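Long-range contact in extracellular solute-binding protein (Bordetella parapertussis, PDB 3PU5), which probably captures a small solute outside the cytoplasmic membrane for an ABC-type uptake system, perhaps a polyamine as in its relatives: residues 8-13 with 60-65. Sequence-based numbering, arbitrary orientation.
Sequences IYVTSS and YDVAAF
The T11 hydroxyl accepts A64 N, and D61 OD1 accepts Y9 N, at the two ends of the parallel pairing that V10 and V62 make through their backbones. In the middle, T11 N donates to V62 O. Y9 O takes two N-H groups, those of V62 and D61, with D61 N 2.9 Å from Y9 O. The D61 side chain points toward 8-13, and its OD1 accepts Y9 N at 2.7 Å through its anti lone pair. The same oxygen lies near the plane of the Y9 ring, at its edge. At the other end the T11 hydroxyl stands between its own backbone N and carbonyl carbon (chi1 69°), from where OG1 accepts A64 N at 2.7 Å. OG1 also lies in the plane of the F65 ring, 3.5 Å from its CD2. The second branch of T11, CG2, rests 3.4 Å from CD2 of Y60, the T11 and Y60 side chains being roughly perpendicular. The V10 and V62 side chains run alongside each other in the same direction, with V10 CG2 3.7 Å from V62 CB; helix 252-262 packs against this pair, while helix 44-53 touches T11 and F65. Strand 36-41 pairs with 8-12 along its other edge, as expected for the central parallel sheet of a periplasmic binding-protein lobe. The D61 carboxylate is buried but bonded through both oxygens, OD2 receiving K251 N; such N-H donors would probably stabilise its negative charge, and side-chain acceptors thus supply bonds at both ends of a short backbone pairing.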
ATOM      1  N   ILE A   8     -22.221  -0.058 -13.988  1.00 14.13           N
ATOM      2  CA  ILE A   8     -21.054  -0.928 -13.819  1.00 11.67           C
ATOM      3  C   ILE A   8     -20.878  -1.423 -12.381  1.00 13.03           C
ATOM      4  O   ILE A   8     -21.330  -0.780 -11.422  1.00 11.01           O
ATOM      5  CB  ILE A   8     -19.718  -0.284 -14.330  1.00 13.51           C
ATOM      6  CG1 ILE A   8     -19.367   0.997 -13.555  1.00 13.45           C
ATOM      7  CG2 ILE A   8     -19.770  -0.040 -15.831  1.00 12.91           C
ATOM      8  CD1 ILE A   8     -17.964   1.553 -13.882  1.00 11.78           C
ATOM      9  N   TYR A   9     -20.233  -2.581 -12.250  1.00 11.32           N
ATOM     10  CA  TYR A   9     -19.956  -3.163 -10.945  1.00 12.16           C
ATOM     11  C   TYR A   9     -18.443  -3.151 -10.684  1.00 11.56           C
ATOM     12  O   TYR A   9     -17.644  -3.594 -11.516  1.00 10.35           O
ATOM     13  CB  TYR A   9     -20.562  -4.574 -10.832  1.00 12.43           C
ATOM     14  CG  TYR A   9     -22.078  -4.552 -10.835  1.00 13.22           C
ATOM     15  CD1 TYR A   9     -22.788  -4.416 -12.024  1.00 13.78           C
ATOM     16  CD2 TYR A   9     -22.797  -4.641  -9.651  1.00 13.19           C
ATOM     17  CE1 TYR A   9     -24.186  -4.385 -12.030  1.00 15.83           C
ATOM     18  CE2 TYR A   9     -24.186  -4.607  -9.644  1.00 12.51           C
ATOM     19  CZ  TYR A   9     -24.874  -4.478 -10.833  1.00 13.39           C
ATOM     20  OH  TYR A   9     -26.246  -4.446 -10.824  1.00 14.37           O
ATOM     21  N   VAL A  10     -18.065  -2.600  -9.537  1.00 10.90           N
ATOM     22  CA  VAL A  10     -16.661  -2.399  -9.183  1.00  9.92           C
ATOM     23  C   VAL A  10     -16.416  -3.000  -7.810  1.00 10.69           C
ATOM     24  O   VAL A  10     -17.101  -2.652  -6.834  1.00  9.64           O
ATOM     25  CB  VAL A  10     -16.293  -0.881  -9.130  1.00 11.64           C
ATOM     26  CG1 VAL A  10     -14.793  -0.692  -8.790  1.00 10.35           C
ATOM     27  CG2 VAL A  10     -16.630  -0.191 -10.454  1.00  8.87           C
ATOM     28  N   THR A  11     -15.445  -3.903  -7.723  1.00  9.83           N
ATOM     29  CA  THR A  11     -15.173  -4.551  -6.449  1.00  9.98           C
ATOM     30  C   THR A  11     -14.606  -3.546  -5.463  1.00 11.71           C
ATOM     31  O   THR A  11     -14.001  -2.542  -5.850  1.00  9.98           O
ATOM     32  CB  THR A  11     -14.187  -5.721  -6.586  1.00 11.63           C
ATOM     33  OG1 THR A  11     -12.883  -5.220  -6.905  1.00 10.68           O
ATOM     34  CG2 THR A  11     -14.641  -6.680  -7.668  1.00 10.86           C
ATOM     35  N   SER A  12     -14.815  -3.827  -4.186  1.00 10.73           N
ATOM     36  CA  SER A  12     -14.195  -3.066  -3.125  1.00 12.77           C
ATOM     37  C   SER A  12     -14.124  -3.935  -1.874  1.00 14.31           C
ATOM     38  O   SER A  12     -14.542  -5.101  -1.888  1.00 12.75           O
ATOM     39  CB  SER A  12     -14.971  -1.774  -2.864  1.00 13.17           C
ATOM     40  OG  SER A  12     -14.163  -0.844  -2.171  1.00 12.42           O
ATOM     41  N   SER A  13     -13.593  -3.377  -0.791  1.00 13.51           N
ATOM     42  CA  SER A  13     -13.366  -4.161   0.413  1.00 13.14           C
ATOM     43  C   SER A  13     -14.499  -3.980   1.414  1.00 15.84           C
ATOM     44  O   SER A  13     -15.454  -4.761   1.439  1.00 16.10           O
ATOM     45  CB  SER A  13     -12.024  -3.781   1.051  1.00 14.55           C
ATOM     46  OG  SER A  13     -11.884  -2.372   1.156  1.00 13.84           O
ATOM     47  N   TYR A  60     -18.409  -8.675 -12.558  1.00 20.69           N
ATOM     48  CA  TYR A  60     -17.800  -7.379 -12.295  1.00 17.76           C
ATOM     49  C   TYR A  60     -17.130  -6.788 -13.528  1.00 14.89           C
ATOM     50  O   TYR A  60     -16.581  -7.510 -14.364  1.00 15.30           O
ATOM     51  CB  TYR A  60     -16.794  -7.469 -11.137  1.00 17.69           C
ATOM     52  CG  TYR A  60     -17.318  -8.218  -9.932  1.00 19.54           C
ATOM     53  CD1 TYR A  60     -18.636  -8.059  -9.509  1.00 21.35           C
ATOM     54  CD2 TYR A  60     -16.503  -9.090  -9.225  1.00 19.64           C
ATOM     55  CE1 TYR A  60     -19.129  -8.752  -8.412  1.00 24.05           C
ATOM     56  CE2 TYR A  60     -16.984  -9.783  -8.119  1.00 22.64           C
ATOM     57  CZ  TYR A  60     -18.298  -9.612  -7.719  1.00 21.70           C
ATOM     58  OH  TYR A  60     -18.786 -10.303  -6.623  1.00 26.08           O
ATOM     59  N   ASP A  61     -17.165  -5.462 -13.619  1.00 13.60           N
ATOM     60  CA  ASP A  61     -16.560  -4.731 -14.732  1.00 13.58           C
ATOM     61  C   ASP A  61     -15.177  -4.166 -14.383  1.00 12.97           C
ATOM     62  O   ASP A  61     -14.311  -4.016 -15.252  1.00 11.03           O
ATOM     63  CB  ASP A  61     -17.490  -3.598 -15.153  1.00 11.43           C
ATOM     64  CG  ASP A  61     -18.885  -4.096 -15.461  1.00 14.69           C
ATOM     65  OD1 ASP A  61     -19.811  -3.822 -14.666  1.00 11.90           O
ATOM     66  OD2 ASP A  61     -19.034  -4.796 -16.480  1.00 13.34           O
ATOM     67  N   VAL A  62     -14.987  -3.834 -13.110  1.00 11.95           N
ATOM     68  CA  VAL A  62     -13.717  -3.277 -12.650  1.00 10.82           C
ATOM     69  C   VAL A  62     -13.207  -4.083 -11.469  1.00  9.95           C
ATOM     70  O   VAL A  62     -13.906  -4.250 -10.466  1.00 10.72           O
ATOM     71  CB  VAL A  62     -13.831  -1.784 -12.269  1.00  9.10           C
ATOM     72  CG1 VAL A  62     -12.509  -1.275 -11.651  1.00  9.03           C
ATOM     73  CG2 VAL A  62     -14.195  -0.954 -13.496  1.00  8.73           C
ATOM     74  N   ALA A  63     -11.999  -4.612 -11.617  1.00 10.26           N
ATOM     75  CA  ALA A  63     -11.356  -5.357 -10.554  1.00  9.41           C
ATOM     76  C   ALA A  63     -10.543  -4.378  -9.744  1.00 11.11           C
ATOM     77  O   ALA A  63      -9.636  -3.740 -10.270  1.00 10.22           O
ATOM     78  CB  ALA A  63     -10.461  -6.440 -11.126  1.00  8.44           C
ATOM     79  N   ALA A  64     -10.879  -4.243  -8.468  1.00  9.32           N
ATOM     80  CA  ALA A  64     -10.175  -3.305  -7.616  1.00 11.15           C
ATOM     81  C   ALA A  64      -9.935  -3.945  -6.263  1.00 12.38           C
ATOM     82  O   ALA A  64     -10.843  -4.001  -5.425  1.00 18.07           O
ATOM     83  CB  ALA A  64     -10.986  -2.012  -7.473  1.00  9.19           C
ATOM     84  N   PHE A  65      -8.728  -4.457  -6.058  1.00 10.99           N
ATOM     85  CA  PHE A  65      -8.363  -5.094  -4.797  1.00 13.02           C
ATOM     86  C   PHE A  65      -6.859  -5.368  -4.685  1.00 14.00           C
ATOM     87  O   PHE A  65      -6.079  -4.926  -5.521  1.00 11.34           O
ATOM     88  CB  PHE A  65      -9.175  -6.378  -4.551  1.00 13.32           C
ATOM     89  CG  PHE A  65      -9.148  -7.352  -5.694  1.00 12.03           C
ATOM     90  CD1 PHE A  65      -8.053  -8.184  -5.894  1.00 12.78           C
ATOM     91  CD2 PHE A  65     -10.229  -7.455  -6.558  1.00 12.30           C
ATOM     92  CE1 PHE A  65      -8.030  -9.091  -6.957  1.00 13.29           C
ATOM     93  CE2 PHE A  65     -10.216  -8.361  -7.619  1.00 12.60           C
ATOM     94  CZ  PHE A  65      -9.113  -9.177  -7.818  1.00 12.12           C
TER